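Local atomic coordinates of N-(5'-phosphoribosyl)anthranilate isomerase (Thermococcus kodakarensis, PDB entry 5LHF), a protein that catalyses the third step of L-tryptophan biosynthesis from chorismate, isomerising N-(5-phospho-beta-D-ribosyl)anthranilate to 1-(2-carboxyphenylamino)-1-deoxy-D-ribulose 5-phosphate. Residues L19-Y23 with K194-E200; R144-R148 with E172-V177. All coordinates share one frame; numbering follows the deposited sequence.

Contact 1: residues L19-Y23 with K194-E200; sequences LVERY and KDRVLIE
Ile199 fits between Leu19 and Tyr23, and its two branches do different work. Its CG2 methyl lies over one face of the Tyr23 ring in a CH-pi contact, 4.0 Å from the ring centroid and displaced toward the rim on the CG side. The longer branch carries Ile199 CD1 the other way, where it meets Leu19 CD2 tip to tip at 4.0 Å, with Val20 CG2 a little farther off. Leu19 completes this tight apolar part. Because its CG stands anti to the backbone N (chi1 171°), the isobutyl group reaches over the start of helix 196-207: Leu19 CD2 rests 3.4 Å from Lys194 O, and Leu19 CD1 lies against Arg196 CB, the two side chains crossing at about a right angle.

Toward solvent the chemistry turns polar and the fit looser. Tyr23 OH donates to Glu200 OE2 over 2.7 Å, on the anti side but 33° out of the carboxylate plane, while ring and carboxylate planes stand 79° apart. The other oxygen, Glu200 OE1, takes a salt bridge from Arg196 NH1 at 3.0 Å, one helical turn back, so both ends of the carboxylate are held. Arg22 only skirts this rim, its NH2 4.3 Å from Arg196 CG.

Asp195 N-caps helix 196-207 through OD2, which accepts from Leu198 N, and its OD1 forms a salt bridge with Arg190. The contact thus joins the C-terminal part of helix 14-20 and the residues after it to the start of helix 196-207, the first and last helices of the TIM barrel, with Ile8 of the first barrel strand, 5-9, touching both Val20 and Ile199.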
# COMPACT_ATOMS: atom_id res chain seq x y z
N LEU A 19 -18.23 1.50 -0.42
CA LEU A 19 -18.12 1.18 0.99
C LEU A 19 -16.83 1.74 1.58
O LEU A 19 -16.85 2.47 2.58
CB LEU A 19 -18.17 -0.34 1.20
CG LEU A 19 -17.86 -0.81 2.62
CD1 LEU A 19 -18.86 -0.13 3.58
CD2 LEU A 19 -17.92 -2.35 2.72
N VAL A 20 -15.70 1.44 0.94
CA VAL A 20 -14.40 1.91 1.41
C VAL A 20 -14.35 3.43 1.47
O VAL A 20 -13.68 4.01 2.34
CB VAL A 20 -13.30 1.33 0.49
CG1 VAL A 20 -12.00 2.09 0.63
CG2 VAL A 20 -13.12 -0.14 0.79
N GLU A 21 -15.05 4.12 0.56
CA GLU A 21 -14.98 5.57 0.50
C GLU A 21 -15.59 6.24 1.72
O GLU A 21 -15.31 7.42 1.97
CB GLU A 21 -15.69 6.07 -0.76
CG GLU A 21 -14.91 5.72 -2.03
CD GLU A 21 -15.53 6.32 -3.27
OE1 GLU A 21 -14.77 6.60 -4.21
OE2 GLU A 21 -16.76 6.48 -3.30
N ARG A 22 -16.40 5.53 2.49
CA ARG A 22 -16.98 6.11 3.69
C ARG A 22 -16.01 6.13 4.85
O ARG A 22 -16.29 6.78 5.87
CB ARG A 22 -18.25 5.34 4.07
CG ARG A 22 -19.33 5.45 3.01
CD ARG A 22 -20.73 5.39 3.61
NE ARG A 22 -20.99 4.12 4.29
CZ ARG A 22 -21.30 2.99 3.66
NH1 ARG A 22 -21.39 2.97 2.33
NH2 ARG A 22 -21.53 1.89 4.36
N TYR A 23 -14.85 5.47 4.71
CA TYR A 23 -13.92 5.30 5.82
C TYR A 23 -12.48 5.67 5.49
O TYR A 23 -11.81 6.26 6.34
CB TYR A 23 -13.97 3.85 6.32
CG TYR A 23 -15.35 3.42 6.77
CD1 TYR A 23 -16.23 2.81 5.87
CD2 TYR A 23 -15.78 3.63 8.07
CE1 TYR A 23 -17.49 2.41 6.27
CE2 TYR A 23 -17.04 3.24 8.48
CZ TYR A 23 -17.89 2.63 7.58
OH TYR A 23 -19.14 2.23 7.99
N LYS A 194 -15.03 -6.76 0.71
CA LYS A 194 -14.89 -5.68 1.70
C LYS A 194 -16.14 -5.61 2.57
O LYS A 194 -17.26 -5.57 2.06
CB LYS A 194 -14.64 -4.34 1.02
CG LYS A 194 -13.38 -4.26 0.17
CD LYS A 194 -12.14 -4.78 0.87
CE LYS A 194 -10.98 -4.78 -0.12
NZ LYS A 194 -9.84 -5.64 0.26
N ASP A 195 -15.94 -5.63 3.89
CA ASP A 195 -17.02 -5.85 4.85
C ASP A 195 -17.13 -4.69 5.83
O ASP A 195 -16.15 -4.33 6.49
CB ASP A 195 -16.78 -7.16 5.61
CG ASP A 195 -17.86 -7.45 6.64
OD1 ASP A 195 -18.93 -7.97 6.26
OD2 ASP A 195 -17.65 -7.15 7.83
N ARG A 196 -18.34 -4.12 5.95
CA ARG A 196 -18.51 -2.89 6.73
C ARG A 196 -18.19 -3.11 8.20
O ARG A 196 -17.57 -2.25 8.84
CB ARG A 196 -19.94 -2.35 6.58
CG ARG A 196 -20.16 -0.98 7.24
CD ARG A 196 -20.70 -1.06 8.67
NE ARG A 196 -21.95 -1.80 8.74
CZ ARG A 196 -22.58 -2.12 9.87
NH1 ARG A 196 -22.07 -1.75 11.04
NH2 ARG A 196 -23.71 -2.80 9.83
N VAL A 197 -18.59 -4.25 8.77
CA VAL A 197 -18.36 -4.45 10.19
C VAL A 197 -16.87 -4.65 10.48
O VAL A 197 -16.34 -4.11 11.46
CB VAL A 197 -19.21 -5.61 10.72
CG1 VAL A 197 -18.67 -6.10 12.06
CG2 VAL A 197 -20.68 -5.18 10.84
N LEU A 198 -16.16 -5.38 9.60
CA LEU A 198 -14.71 -5.51 9.75
C LEU A 198 -14.01 -4.16 9.58
O LEU A 198 -13.06 -3.86 10.31
CB LEU A 198 -14.15 -6.51 8.74
CG LEU A 198 -14.61 -7.95 8.96
CD1 LEU A 198 -13.91 -8.86 7.96
CD2 LEU A 198 -14.34 -8.39 10.41
N ILE A 199 -14.45 -3.35 8.62
CA ILE A 199 -13.84 -2.04 8.44
C ILE A 199 -14.06 -1.17 9.67
O ILE A 199 -13.14 -0.48 10.14
CB ILE A 199 -14.35 -1.36 7.15
CG1 ILE A 199 -13.82 -2.10 5.92
CG2 ILE A 199 -13.87 0.10 7.10
CD1 ILE A 199 -14.49 -1.70 4.57
N GLU A 200 -15.28 -1.18 10.23
CA GLU A 200 -15.52 -0.36 11.41
C GLU A 200 -14.69 -0.83 12.60
O GLU A 200 -14.24 -0.01 13.41
CB GLU A 200 -17.01 -0.34 11.73
CG GLU A 200 -17.78 0.43 10.68
CD GLU A 200 -19.21 0.74 11.07
OE1 GLU A 200 -19.79 -0.01 11.88
OE2 GLU A 200 -19.75 1.73 10.54

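Contact 2: residues R144-R148 with E172-V177; sequences RHDYR and EAIRWV
Two arginines, Arg144 and Arg148, each turn a guanidinium face to the rim of one indole, that of Trp176. Trp176 CH2 sits over the centre of the Arg144 group, 3.6 Å from Arg144 CZ, and Trp176 CZ2 does the same for Arg148, again 3.6 Å from Arg148 CZ. Both guanidinium planes are steeply inclined to the ring, so the charges lie at the indole edge and this is not a cation-pi stack on its face. One face of the indole is taken by Tyr147, whose CB lies 3.8 Å from the centroid of the five-membered ring in a CH-pi contact, almost straight above it. Farther out, the tyrosine ring presents its CD2 edge to the six-membered ring in a T-shaped pair, with centroids 5.4 Å apart.

Helix 143-156 is the beta-alpha-beta crossover between parallel strands 132-136 and 160-162 of the TIM barrel, and helix 170-177 the next, from 160-162 to 181-184. The axes of segments 144-148 and 172-177 pass 10.1 Å apart, their N-to-C directions 41° apart.

The indole swings out across helix 143-156 because chi1 (-171°) places CG opposite the Trp176 backbone N. Reducing it to an alanine would remove the surface that both guanidinium groups face, and is likely to set the arginines free to turn. Ala173 lies over one face of the Tyr147 ring, while Val177 CG2 approaches that ring obliquely; both residues also touch Leu161. Tyr147 OH donates to a water, 2.8 Å away, which in turn donates to Glu172 OE1, while Glu172 OE2 faces Arg144 NH1 at 4.0 Å, an attraction of charges without a directed bond.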
# COMPACT_ATOMS: atom_id res chain seq x y z
N ARG A 144 7.74 -10.07 13.99
CA ARG A 144 8.19 -9.17 15.05
C ARG A 144 9.48 -8.46 14.64
O ARG A 144 9.65 -7.27 14.91
CB ARG A 144 8.38 -9.96 16.35
CG ARG A 144 7.08 -10.20 17.11
CD ARG A 144 7.29 -11.06 18.36
NE ARG A 144 7.90 -10.32 19.47
CZ ARG A 144 7.22 -9.73 20.44
NH1 ARG A 144 5.89 -9.79 20.46
NH2 ARG A 144 7.86 -9.09 21.41
N HIS A 145 10.39 -9.19 14.00
CA HIS A 145 11.60 -8.58 13.45
C HIS A 145 11.25 -7.51 12.43
O HIS A 145 11.90 -6.46 12.36
CB HIS A 145 12.47 -9.66 12.82
CG HIS A 145 13.49 -9.14 11.86
ND1 HIS A 145 13.19 -8.83 10.55
CD2 HIS A 145 14.82 -8.91 12.01
CE1 HIS A 145 14.29 -8.41 9.94
NE2 HIS A 145 15.29 -8.45 10.80
N ASP A 146 10.24 -7.76 11.60
CA ASP A 146 9.86 -6.79 10.58
C ASP A 146 9.33 -5.50 11.21
O ASP A 146 9.63 -4.41 10.73
CB ASP A 146 8.82 -7.39 9.64
CG ASP A 146 9.37 -8.56 8.82
OD1 ASP A 146 10.57 -8.86 8.95
OD2 ASP A 146 8.59 -9.15 8.05
N TYR A 147 8.57 -5.61 12.30
CA TYR A 147 8.12 -4.41 13.01
C TYR A 147 9.30 -3.62 13.57
O TYR A 147 9.30 -2.39 13.55
CB TYR A 147 7.17 -4.78 14.15
CG TYR A 147 5.77 -5.23 13.76
CD1 TYR A 147 5.29 -5.11 12.46
CD2 TYR A 147 4.93 -5.79 14.72
CE1 TYR A 147 3.99 -5.53 12.14
CE2 TYR A 147 3.64 -6.21 14.40
CZ TYR A 147 3.18 -6.08 13.12
OH TYR A 147 1.90 -6.51 12.84
N ARG A 148 10.31 -4.31 14.10
CA ARG A 148 11.46 -3.60 14.66
C ARG A 148 12.21 -2.83 13.58
O ARG A 148 12.68 -1.71 13.82
CB ARG A 148 12.41 -4.57 15.35
CG ARG A 148 11.85 -5.19 16.59
CD ARG A 148 12.66 -6.40 16.97
NE ARG A 148 11.89 -7.35 17.76
CZ ARG A 148 11.61 -7.21 19.05
NH1 ARG A 148 12.05 -6.15 19.71
NH2 ARG A 148 10.91 -8.13 19.68
N GLU A 172 -1.44 -3.30 17.98
CA GLU A 172 -0.06 -3.58 18.36
C GLU A 172 0.90 -3.11 17.28
O GLU A 172 1.95 -2.53 17.60
CB GLU A 172 0.10 -5.08 18.63
CG GLU A 172 1.49 -5.47 19.11
CD GLU A 172 1.84 -6.91 18.79
OE1 GLU A 172 1.16 -7.51 17.93
OE2 GLU A 172 2.78 -7.45 19.40
N ALA A 173 0.56 -3.32 16.01
CA ALA A 173 1.42 -2.85 14.93
C ALA A 173 1.60 -1.33 14.97
O ALA A 173 2.71 -0.83 14.73
CB ALA A 173 0.84 -3.28 13.58
N ILE A 174 0.53 -0.60 15.28
CA ILE A 174 0.62 0.86 15.27
C ILE A 174 1.50 1.34 16.42
O ILE A 174 2.43 2.13 16.22
CB ILE A 174 -0.78 1.49 15.32
CG1 ILE A 174 -1.44 1.39 13.95
CG2 ILE A 174 -0.69 2.95 15.78
CD1 ILE A 174 -2.99 1.60 13.94
N ARG A 175 1.21 0.91 17.65
CA ARG A 175 2.00 1.50 18.73
C ARG A 175 3.41 0.94 18.79
O ARG A 175 4.27 1.54 19.45
CB ARG A 175 1.25 1.36 20.06
CG ARG A 175 0.04 2.32 20.13
CD ARG A 175 -0.82 2.11 21.38
NE ARG A 175 -1.64 0.90 21.29
CZ ARG A 175 -1.28 -0.29 21.79
NH1 ARG A 175 -0.13 -0.44 22.41
NH2 ARG A 175 -2.09 -1.33 21.65
N TRP A 176 3.69 -0.15 18.07
CA TRP A 176 5.06 -0.66 17.94
C TRP A 176 5.83 0.11 16.87
O TRP A 176 6.95 0.56 17.11
CB TRP A 176 5.02 -2.15 17.60
CG TRP A 176 6.33 -2.87 17.63
CD1 TRP A 176 7.58 -2.36 17.39
CD2 TRP A 176 6.52 -4.26 17.92
NE1 TRP A 176 8.53 -3.35 17.51
CE2 TRP A 176 7.90 -4.52 17.84
CE3 TRP A 176 5.65 -5.31 18.24
CZ2 TRP A 176 8.44 -5.79 18.06
CZ3 TRP A 176 6.18 -6.57 18.46
CH2 TRP A 176 7.56 -6.80 18.37
N VAL A 177 5.23 0.29 15.69
CA VAL A 177 5.95 0.91 14.57
C VAL A 177 5.76 2.42 14.53
O VAL A 177 6.64 3.14 14.06
CB VAL A 177 5.50 0.25 13.26
CG1 VAL A 177 6.13 0.93 12.03
CG2 VAL A 177 5.83 -1.24 13.29
O HOH W 1 0.51 -7.03 15.27

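Both contacts join neighbouring helices of one barrel shell, each partly buried, with buried apolar groups toward the strands and most charged groups on the outer side. They differ in what they connect: contact 1 closes the ring by bringing the first helix against the last, across most of the chain, whereas contact 2 pairs successive helices. Their centres lie about 24 Å apart and their atoms do not touch. Each uses a tyrosine, to different ends. In 19-23 with 194-200 its hydroxyl bonds directly to a carboxylate already held by an arginine; in 144-148 with 172-177 the hydroxyl reaches a carboxylate through water, and the aromatic packing carries more of the contact.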